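PDB 1DC1: type II restriction enzyme BsoBI, which recognises the double-stranded DNA sequence 5'-CYCGRG-3' as a homodimer and cleaves it after the first C. Local coordinates for residues D[154-162]-D[168-176]. Residues are numbered along the deposited sequence; the frame is centred on the assembly and turned at random.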
ATOM      1  N   ASN D 154     -15.968  36.365   2.734  1.00 14.16           N
ATOM      2  CA  ASN D 154     -15.914  37.439   1.743  1.00 15.95           C
ATOM      3  C   ASN D 154     -14.457  37.807   1.413  1.00 20.74           C
ATOM      4  O   ASN D 154     -14.114  38.984   1.317  1.00 21.33           O
ATOM      5  CB  ASN D 154     -16.686  38.702   2.224  1.00 13.32           C
ATOM      6  CG  ASN D 154     -16.823  39.736   1.114  1.00 16.28           C
ATOM      7  OD1 ASN D 154     -16.924  39.366  -0.062  1.00 19.04           O
ATOM      8  ND2 ASN D 154     -16.789  41.010   1.454  1.00 15.47           N
ATOM      9  N   ILE D 155     -13.605  36.802   1.215  1.00 17.84           N
ATOM     10  CA  ILE D 155     -12.188  37.014   0.892  1.00 13.80           C
ATOM     11  C   ILE D 155     -11.924  36.488  -0.517  1.00 18.58           C
ATOM     12  O   ILE D 155     -12.046  35.295  -0.786  1.00 17.71           O
ATOM     13  CB  ILE D 155     -11.264  36.257   1.900  1.00 14.68           C
ATOM     14  CG1 ILE D 155     -11.483  36.796   3.314  1.00 20.38           C
ATOM     15  CG2 ILE D 155      -9.774  36.390   1.519  1.00 12.96           C
ATOM     16  CD1 ILE D 155     -10.772  35.987   4.380  1.00 25.11           C
ATOM     17  N   PRO D 156     -11.586  37.373  -1.452  1.00 20.60           N
ATOM     18  CA  PRO D 156     -11.333  36.821  -2.778  1.00 21.46           C
ATOM     19  C   PRO D 156     -10.037  35.978  -2.807  1.00 19.76           C
ATOM     20  O   PRO D 156      -9.189  36.045  -1.917  1.00 16.51           O
ATOM     21  CB  PRO D 156     -11.225  38.053  -3.675  1.00 22.46           C
ATOM     22  CG  PRO D 156     -10.942  39.187  -2.788  1.00 23.52           C
ATOM     23  CD  PRO D 156     -11.426  38.837  -1.399  1.00 24.56           C
ATOM     24  N   TYR D 157      -9.892  35.186  -3.852  1.00 18.84           N
ATOM     25  CA  TYR D 157      -8.707  34.374  -3.997  1.00 15.67           C
ATOM     26  C   TYR D 157      -8.408  34.172  -5.492  1.00 19.44           C
ATOM     27  O   TYR D 157      -9.215  34.542  -6.349  1.00 19.75           O
ATOM     28  CB  TYR D 157      -8.906  33.027  -3.258  1.00  9.44           C
ATOM     29  CG  TYR D 157      -9.995  32.142  -3.834  1.00  9.99           C
ATOM     30  CD1 TYR D 157      -9.721  31.298  -4.944  1.00 13.04           C
ATOM     31  CD2 TYR D 157     -11.286  32.142  -3.287  1.00 11.91           C
ATOM     32  CE1 TYR D 157     -10.692  30.465  -5.508  1.00 11.69           C
ATOM     33  CE2 TYR D 157     -12.281  31.324  -3.834  1.00 15.72           C
ATOM     34  CZ  TYR D 157     -11.970  30.472  -4.962  1.00 16.72           C
ATOM     35  OH  TYR D 157     -12.929  29.634  -5.538  1.00 17.24           O
ATOM     36  N   LYS D 158      -7.215  33.654  -5.787  1.00 18.24           N
ATOM     37  CA  LYS D 158      -6.813  33.323  -7.142  1.00 17.16           C
ATOM     38  C   LYS D 158      -6.553  31.835  -7.092  1.00 14.00           C
ATOM     39  O   LYS D 158      -6.284  31.295  -6.011  1.00 16.23           O
ATOM     40  CB  LYS D 158      -5.542  34.062  -7.515  1.00 20.59           C
ATOM     41  CG  LYS D 158      -5.668  35.558  -7.286  1.00 27.08           C
ATOM     42  CD  LYS D 158      -4.425  36.258  -7.698  1.00 33.97           C
ATOM     43  CE  LYS D 158      -4.543  36.731  -9.101  1.00 40.15           C
ATOM     44  NZ  LYS D 158      -5.124  38.085  -9.056  1.00 46.47           N
ATOM     45  N   TRP D 159      -6.684  31.172  -8.232  1.00 18.34           N
ATOM     46  CA  TRP D 159      -6.442  29.766  -8.252  1.00 16.10           C
ATOM     47  C   TRP D 159      -5.582  29.351  -9.419  1.00 14.63           C
ATOM     48  O   TRP D 159      -5.446  30.066 -10.396  1.00 17.31           O
ATOM     49  CB  TRP D 159      -7.753  29.033  -8.258  1.00 15.63           C
ATOM     50  CG  TRP D 159      -8.477  29.166  -9.533  1.00 19.71           C
ATOM     51  CD1 TRP D 159      -9.070  30.291 -10.025  1.00 19.62           C
ATOM     52  CD2 TRP D 159      -8.772  28.101 -10.467  1.00 20.76           C
ATOM     53  NE1 TRP D 159      -9.730  29.988 -11.207  1.00 19.29           N
ATOM     54  CE2 TRP D 159      -9.557  28.657 -11.494  1.00 19.17           C
ATOM     55  CE3 TRP D 159      -8.443  26.731 -10.523  1.00 17.26           C
ATOM     56  CZ2 TRP D 159     -10.021  27.892 -12.569  1.00 20.83           C
ATOM     57  CZ3 TRP D 159      -8.901  25.980 -11.577  1.00 22.10           C
ATOM     58  CH2 TRP D 159      -9.684  26.558 -12.589  1.00 21.73           C
ATOM     59  N   LEU D 160      -4.992  28.177  -9.283  1.00 19.41           N
ATOM     60  CA  LEU D 160      -4.103  27.606 -10.272  1.00 20.41           C
ATOM     61  C   LEU D 160      -4.734  26.312 -10.796  1.00 21.26           C
ATOM     62  O   LEU D 160      -5.090  25.403 -10.044  1.00 19.07           O
ATOM     63  CB  LEU D 160      -2.709  27.383  -9.634  1.00 16.24           C
ATOM     64  CG  LEU D 160      -1.507  27.247 -10.570  1.00 18.05           C
ATOM     65  CD1 LEU D 160      -1.269  28.524 -11.403  1.00 18.35           C
ATOM     66  CD2 LEU D 160      -0.301  26.927  -9.732  1.00 18.67           C
ATOM     67  N   ASP D 161      -4.890  26.271 -12.106  1.00 19.21           N
ATOM     68  CA  ASP D 161      -5.518  25.155 -12.782  1.00 22.13           C
ATOM     69  C   ASP D 161      -4.556  23.989 -12.956  1.00 25.38           C
ATOM     70  O   ASP D 161      -3.563  24.113 -13.692  1.00 27.95           O
ATOM     71  CB  ASP D 161      -6.005  25.654 -14.140  1.00 27.90           C
ATOM     72  CG  ASP D 161      -7.063  24.755 -14.750  1.00 34.49           C
ATOM     73  OD1 ASP D 161      -6.960  23.516 -14.600  1.00 33.68           O
ATOM     74  OD2 ASP D 161      -7.992  25.292 -15.385  1.00 33.81           O
ATOM     75  N   SER D 162      -4.838  22.869 -12.276  1.00 26.12           N
ATOM     76  CA  SER D 162      -3.996  21.658 -12.342  1.00 26.17           C
ATOM     77  C   SER D 162      -3.786  21.156 -13.789  1.00 28.50           C
ATOM     78  O   SER D 162      -2.767  20.510 -14.091  1.00 28.06           O
ATOM     79  CB  SER D 162      -4.619  20.560 -11.512  1.00 20.82           C
ATOM     80  OG  SER D 162      -5.859  20.228 -12.104  1.00 23.24           O
ATOM     81  N   THR D 168       1.648  28.364 -13.765  1.00 33.13           N
ATOM     82  CA  THR D 168       2.045  29.728 -13.498  1.00 35.02           C
ATOM     83  C   THR D 168       0.873  30.695 -13.608  1.00 30.89           C
ATOM     84  O   THR D 168       0.887  31.758 -12.993  1.00 34.54           O
ATOM     85  CB  THR D 168       3.141  30.161 -14.509  1.00 41.30           C
ATOM     86  OG1 THR D 168       3.805  31.332 -14.011  1.00 53.71           O
ATOM     87  CG2 THR D 168       2.515  30.440 -15.925  1.00 38.89           C
ATOM     88  N   ASN D 169      -0.144  30.331 -14.380  1.00 28.48           N
ATOM     89  CA  ASN D 169      -1.264  31.251 -14.583  1.00 32.20           C
ATOM     90  C   ASN D 169      -2.298  31.307 -13.463  1.00 30.13           C
ATOM     91  O   ASN D 169      -3.290  30.584 -13.484  1.00 29.11           O
ATOM     92  CB  ASN D 169      -1.952  30.948 -15.914  1.00 31.04           C
ATOM     93  CG  ASN D 169      -2.985  32.015 -16.300  1.00 29.33           C
ATOM     94  OD1 ASN D 169      -2.770  33.226 -16.131  1.00 38.39           O
ATOM     95  ND2 ASN D 169      -4.115  31.559 -16.834  1.00 33.65           N
ATOM     96  N   TRP D 170      -2.058  32.178 -12.481  1.00 30.85           N
ATOM     97  CA  TRP D 170      -2.986  32.317 -11.365  1.00 30.10           C
ATOM     98  C   TRP D 170      -4.216  33.122 -11.775  1.00 27.93           C
ATOM     99  O   TRP D 170      -4.133  34.318 -12.053  1.00 30.82           O
ATOM    100  CB  TRP D 170      -2.285  32.969 -10.186  1.00 26.20           C
ATOM    101  CG  TRP D 170      -1.374  32.008  -9.497  1.00 32.60           C
ATOM    102  CD1 TRP D 170      -0.040  31.784  -9.776  1.00 29.77           C
ATOM    103  CD2 TRP D 170      -1.705  31.149  -8.384  1.00 29.97           C
ATOM    104  NE1 TRP D 170       0.475  30.850  -8.907  1.00 24.97           N
ATOM    105  CE2 TRP D 170      -0.516  30.439  -8.038  1.00 31.59           C
ATOM    106  CE3 TRP D 170      -2.887  30.907  -7.642  1.00 21.22           C
ATOM    107  CZ2 TRP D 170      -0.476  29.494  -6.967  1.00 20.59           C
ATOM    108  CZ3 TRP D 170      -2.844  29.954  -6.565  1.00 19.26           C
ATOM    109  CH2 TRP D 170      -1.641  29.267  -6.252  1.00 21.97           C
ATOM    110  N   MET D 171      -5.358  32.451 -11.807  1.00 25.62           N
ATOM    111  CA  MET D 171      -6.584  33.115 -12.219  1.00 29.51           C
ATOM    112  C   MET D 171      -7.440  33.565 -11.066  1.00 26.94           C
ATOM    113  O   MET D 171      -7.403  32.998  -9.977  1.00 23.73           O
ATOM    114  CB  MET D 171      -7.434  32.210 -13.141  1.00 25.58           C
ATOM    115  CG  MET D 171      -6.625  31.458 -14.192  1.00 32.42           C
ATOM    116  SD  MET D 171      -7.517  30.111 -14.942  1.00 34.22           S
ATOM    117  CE  MET D 171      -8.886  30.916 -15.504  1.00 32.23           C
ATOM    118  N   ASP D 172      -8.229  34.606 -11.330  1.00 32.43           N
ATOM    119  CA  ASP D 172      -9.142  35.084 -10.312  1.00 29.02           C
ATOM    120  C   ASP D 172     -10.326  34.128 -10.176  1.00 22.05           C
ATOM    121  O   ASP D 172     -10.767  33.478 -11.148  1.00 22.96           O
ATOM    122  CB  ASP D 172      -9.649  36.487 -10.619  1.00 38.28           C
ATOM    123  CG  ASP D 172      -8.606  37.551 -10.370  1.00 38.42           C
ATOM    124  OD1 ASP D 172      -8.012  37.642  -9.263  1.00 35.00           O
ATOM    125  OD2 ASP D 172      -8.400  38.313 -11.322  1.00 52.25           O
ATOM    126  N   LYS D 173     -10.796  34.018  -8.946  1.00 17.28           N
ATOM    127  CA  LYS D 173     -11.917  33.171  -8.637  1.00 18.69           C
ATOM    128  C   LYS D 173     -13.083  33.566  -9.549  1.00 20.20           C
ATOM    129  O   LYS D 173     -13.314  34.751  -9.774  1.00 22.39           O
ATOM    130  CB  LYS D 173     -12.294  33.403  -7.176  1.00 21.23           C
ATOM    131  CG  LYS D 173     -13.678  33.034  -6.778  1.00 26.58           C
ATOM    132  CD  LYS D 173     -14.147  33.978  -5.720  1.00 18.75           C
ATOM    133  CE  LYS D 173     -15.527  33.576  -5.299  1.00 21.44           C
ATOM    134  NZ  LYS D 173     -16.568  33.967  -6.267  1.00 12.54           N
ATOM    135  N   PRO D 174     -13.808  32.581 -10.107  1.00 22.80           N
ATOM    136  CA  PRO D 174     -14.951  32.896 -10.969  1.00 20.81           C
ATOM    137  C   PRO D 174     -16.108  33.324 -10.044  1.00 21.03           C
ATOM    138  O   PRO D 174     -16.046  33.037  -8.844  1.00 20.68           O
ATOM    139  CB  PRO D 174     -15.234  31.577 -11.648  1.00 18.55           C
ATOM    140  CG  PRO D 174     -14.790  30.552 -10.636  1.00 20.80           C
ATOM    141  CD  PRO D 174     -13.587  31.130  -9.999  1.00 16.99           C
ATOM    142  N   GLU D 175     -17.155  33.983 -10.578  1.00 23.99           N
ATOM    143  CA  GLU D 175     -18.331  34.416  -9.756  1.00 24.68           C
ATOM    144  C   GLU D 175     -18.950  33.261  -8.934  1.00 21.69           C
ATOM    145  O   GLU D 175     -19.270  33.408  -7.743  1.00 24.76           O
ATOM    146  CB  GLU D 175     -19.425  35.030 -10.647  1.00 23.80           C
ATOM    147  CG  GLU D 175     -20.543  35.665  -9.862  0.38 15.52           C
ATOM    148  CD  GLU D 175     -20.036  36.694  -8.883  0.38 21.17           C
ATOM    149  OE1 GLU D 175     -19.252  37.572  -9.306  0.38 18.33           O
ATOM    150  OE2 GLU D 175     -20.420  36.623  -7.695  0.38 16.15           O
ATOM    151  N   ASP D 176     -19.142  32.126  -9.600  1.00 22.10           N
ATOM    152  CA  ASP D 176     -19.620  30.933  -8.939  1.00 27.19           C
ATOM    153  C   ASP D 176     -18.473  29.928  -9.026  1.00 20.03           C
ATOM    154  O   ASP D 176     -18.160  29.414 -10.106  1.00 22.48           O
ATOM    155  CB  ASP D 176     -20.862  30.371  -9.641  1.00 27.17           C
ATOM    156  CG  ASP D 176     -21.492  29.224  -8.873  1.00 27.83           C
ATOM    157  OD1 ASP D 176     -20.870  28.677  -7.924  1.00 35.41           O
ATOM    158  OD2 ASP D 176     -22.635  28.869  -9.206  1.00 33.10           O
TER
HETATM  159  O   HOH W   1     -11.549  31.818 -13.363  1.00 32.32           O
HETATM  160  O   HOH W   2      -3.570  28.210 -14.022  1.00 25.77           O
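Trp159 and Met171 face each other as a hydrogen-bonded antiparallel pair in the beta hairpin formed by strands 157-161 and 170-172. Trp159 N donates a hydrogen bond to Met171 O at 2.6 Å, Met171 N returns the bond to Trp159 O at 2.8 Å, and both donors lie in the plane of the carbonyl they meet. The two side chains run alongside each other: Met171 CB touches the pyrrole part of the indole, while SD makes an oblique Met-aromatic contact, 4.7 Å from the centroid of the six-membered ring of Trp159. Water 1, at the edge of this indole, donates to Asp172 O and takes a weak bond from Trp159 NE1.

Leu160 and Trp170 project from the other face of the hairpin. CD1 of Leu160 sits squarely over the five-membered ring of Trp170, 3.7 Å from its centroid, and CD2 covers CZ2. Swinging CG of Trp170 away from its carbonyl carbon (chi1 -75°) lays the indole across strand 157-161, with its edge at the Lys158 backbone carbonyl and further contacts to Thr197 and Met199. With Trp170 cut back to an alanine, the Leu160 methyls would probably lose their aromatic floor and a gap would be likely to open beside Met199. On this same face Lys158 bends at chi3 and chi4 to bring NZ within 2.9 Å of Asp172 OD1, a salt bridge entering from above the carboxylate plane.

At the far end Lys173 N bonds to Tyr157 O, and Lys173 CB makes a CH-pi contact over the Tyr157 ring, 3.7 Å from the ring centroid. Outward, strand 157-161 pairs with strand 184-191, which places 170-172 at the margin of the chain's mixed PD-(D/E)XK sheet, and Tyr157 OH is hydrogen-bonded to Asp177 OD2.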